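Local atomic coordinates of putative 2OG-Fe(II) oxygenase family protein (PDB entry 3OOX), a protein that probably acts as an iron(II)- and 2-oxoglutarate-dependent oxygenase of the iron/ascorbate-dependent oxidoreductase family, consistent with ethylene formation from 2-oxoglutarate. Residues V63-Q68 with P121-A126. Residues are numbered along the deposited sequence; the frame is centred on the assembly and turned at random.
Sequences VETKKQ and PAEIPA. With EDO (1,2-ethanediol), chain L.
Glu-123 stands in a type I beta turn, Pro-121 to Ile-124, and meets Thr-65 of the short helix 63-66 and Gln-68 three residues further on. This surface contact, within the N-terminal part of a non-haem dioxygenase, joins segment 63-68 to the loop before helix 127-152. Gln-68 and Glu-123 approach from opposite directions, and NE2 of Gln-68 donates to OE2 of Glu-123 over 2.9 Å. The donor lies above the carboxylate plane, whereas OE2 lies almost in the amide plane; the two planes are 47° apart. An amide suits this place because its NH2 has two hydrogens: NE2 of Gln-68 also bonds to O of Thr-65, 2.9 Å away on a lone pair, which fixes the amide's rotation. Bent at chi2 (84°), Glu-123 uses both carboxylate oxygens at once, OE1 hydrogen-bonding with Tyr-69 OH while OE2 serves Gln-68. Were Glu-123 replaced by an alanine, NE2 of Gln-68 and the hydroxyl of Tyr-69 would probably each lose a partner, and the Thr-65 methyl the carboxylate it packs against. Beta-branched Thr-65 offers that methyl: with CG2 anti to the backbone N, CG2 of Thr-65 rests 3.5 Å from CD of Glu-123.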
loop_
_atom_site.group_PDB
_atom_site.type_symbol
_atom_site.label_atom_id
_atom_site.label_comp_id
_atom_site.label_asym_id
_atom_site.label_seq_id
_atom_site.Cartn_x
_atom_site.Cartn_y
_atom_site.Cartn_z
ATOM N N VAL A 63 -2.267 26.126 5.709
ATOM C CA VAL A 63 -2.803 25.146 6.665
ATOM C C VAL A 63 -4.316 25.260 6.797
ATOM O O VAL A 63 -5.037 24.265 6.798
ATOM C CB VAL A 63 -2.222 25.321 8.094
ATOM C CG1 VAL A 63 -2.583 24.092 8.946
ATOM C CG2 VAL A 63 -0.722 25.514 8.064
ATOM N N GLU A 64 -4.828 26.479 6.935
ATOM C CA GLU A 64 -6.284 26.592 7.125
ATOM C C GLU A 64 -7.076 26.154 5.909
ATOM O O GLU A 64 -8.211 25.687 6.048
ATOM C CB GLU A 64 -6.708 27.982 7.591
ATOM C CG GLU A 64 -6.170 28.314 8.972
ATOM C CD GLU A 64 -6.470 27.247 10.036
ATOM O OE1 GLU A 64 -7.643 26.828 10.172
ATOM O OE2 GLU A 64 -5.520 26.828 10.736
ATOM N N THR A 65 -6.483 26.273 4.717
ATOM C CA THR A 65 -7.121 25.832 3.496
ATOM C C THR A 65 -7.163 24.287 3.496
ATOM O O THR A 65 -8.181 23.665 3.173
ATOM C CB THR A 65 -6.347 26.340 2.255
ATOM O OG1 THR A 65 -6.251 27.777 2.313
ATOM C CG2 THR A 65 -7.025 25.896 0.955
ATOM N N LYS A 66 -6.041 23.685 3.864
ATOM C CA LYS A 66 -5.969 22.219 3.944
ATOM C C LYS A 66 -6.950 21.681 4.983
ATOM O O LYS A 66 -7.561 20.637 4.758
ATOM C CB LYS A 66 -4.530 21.743 4.212
ATOM C CG LYS A 66 -3.568 22.088 3.044
ATOM C CD LYS A 66 -2.147 21.548 3.217
ATOM C CE LYS A 66 -1.369 22.197 4.358
ATOM N NZ LYS A 66 0.084 21.804 4.351
ATOM N N LYS A 67 -7.119 22.390 6.091
ATOM C CA LYS A 67 -7.953 21.904 7.201
ATOM C C LYS A 67 -9.461 21.960 6.929
ATOM O O LYS A 67 -10.248 21.400 7.687
ATOM C CB LYS A 67 -7.596 22.620 8.496
ATOM C CG LYS A 67 -6.279 22.080 9.095
ATOM C CD LYS A 67 -5.920 22.743 10.395
ATOM C CE LYS A 67 -4.755 22.017 11.084
ATOM N NZ LYS A 67 -4.423 22.710 12.382
ATOM N N GLN A 68 -9.849 22.611 5.840
ATOM C CA GLN A 68 -11.211 22.496 5.351
ATOM C C GLN A 68 -11.554 21.037 5.114
ATOM O O GLN A 68 -12.722 20.644 5.177
ATOM C CB GLN A 68 -11.363 23.250 4.032
ATOM C CG GLN A 68 -11.240 24.750 4.162
ATOM C CD GLN A 68 -11.318 25.451 2.818
ATOM O OE1 GLN A 68 -12.179 26.310 2.606
ATOM N NE2 GLN A 68 -10.418 25.116 1.917
ATOM N N PRO A 121 -10.158 18.741 -3.035
ATOM C CA PRO A 121 -9.749 20.130 -2.777
ATOM C C PRO A 121 -10.020 21.056 -3.959
ATOM O O PRO A 121 -9.320 20.998 -4.946
ATOM C CB PRO A 121 -8.240 20.008 -2.531
ATOM C CG PRO A 121 -7.828 18.816 -3.319
ATOM C CD PRO A 121 -9.022 17.895 -3.449
ATOM N N ALA A 122 -11.027 21.914 -3.832
ATOM C CA ALA A 122 -11.402 22.826 -4.932
ATOM C C ALA A 122 -10.242 23.698 -5.408
ATOM O O ALA A 122 -10.194 24.106 -6.580
ATOM C CB ALA A 122 -12.546 23.715 -4.482
ATOM N N GLU A 123 -9.314 23.996 -4.510
ATOM C CA GLU A 123 -8.192 24.898 -4.790
ATOM C C GLU A 123 -7.141 24.348 -5.753
ATOM O O GLU A 123 -6.307 25.121 -6.264
ATOM C CB GLU A 123 -7.512 25.326 -3.477
ATOM C CG GLU A 123 -8.417 26.125 -2.545
ATOM C CD GLU A 123 -9.346 25.302 -1.639
ATOM O OE1 GLU A 123 -9.299 24.040 -1.631
ATOM O OE2 GLU A 123 -10.110 25.947 -0.890
ATOM N N ILE A 124 -7.165 23.037 -5.996
ATOM C CA ILE A 124 -6.248 22.371 -6.924
ATOM C C ILE A 124 -7.159 21.739 -7.973
ATOM O O ILE A 124 -7.586 20.585 -7.849
ATOM C CB ILE A 124 -5.371 21.270 -6.240
ATOM C CG1 ILE A 124 -4.718 21.796 -4.944
ATOM C CG2 ILE A 124 -4.326 20.700 -7.238
ATOM C CD1 ILE A 124 -3.902 23.067 -5.105
ATOM N N PRO A 125 -7.512 22.528 -9.012
ATOM C CA PRO A 125 -8.494 22.049 -9.964
ATOM C C PRO A 125 -8.226 20.694 -10.621
ATOM O O PRO A 125 -9.167 19.952 -10.854
ATOM C CB PRO A 125 -8.520 23.171 -11.015
ATOM C CG PRO A 125 -8.118 24.387 -10.268
ATOM C CD PRO A 125 -7.127 23.929 -9.266
ATOM N N ALA A 126 -6.963 20.378 -10.908
ATOM C CA ALA A 126 -6.617 19.124 -11.588
ATOM C C ALA A 126 -6.496 17.923 -10.637
ATOM O O ALA A 126 -6.338 16.804 -11.086
ATOM C CB ALA A 126 -5.325 19.295 -12.370
HETATM C C1 EDO L . -12.106 19.402 -7.992
HETATM O O1 EDO L . -13.182 18.758 -7.298
HETATM C C2 EDO L . -10.898 19.496 -7.086
HETATM O O2 EDO L . -9.840 18.653 -7.557
#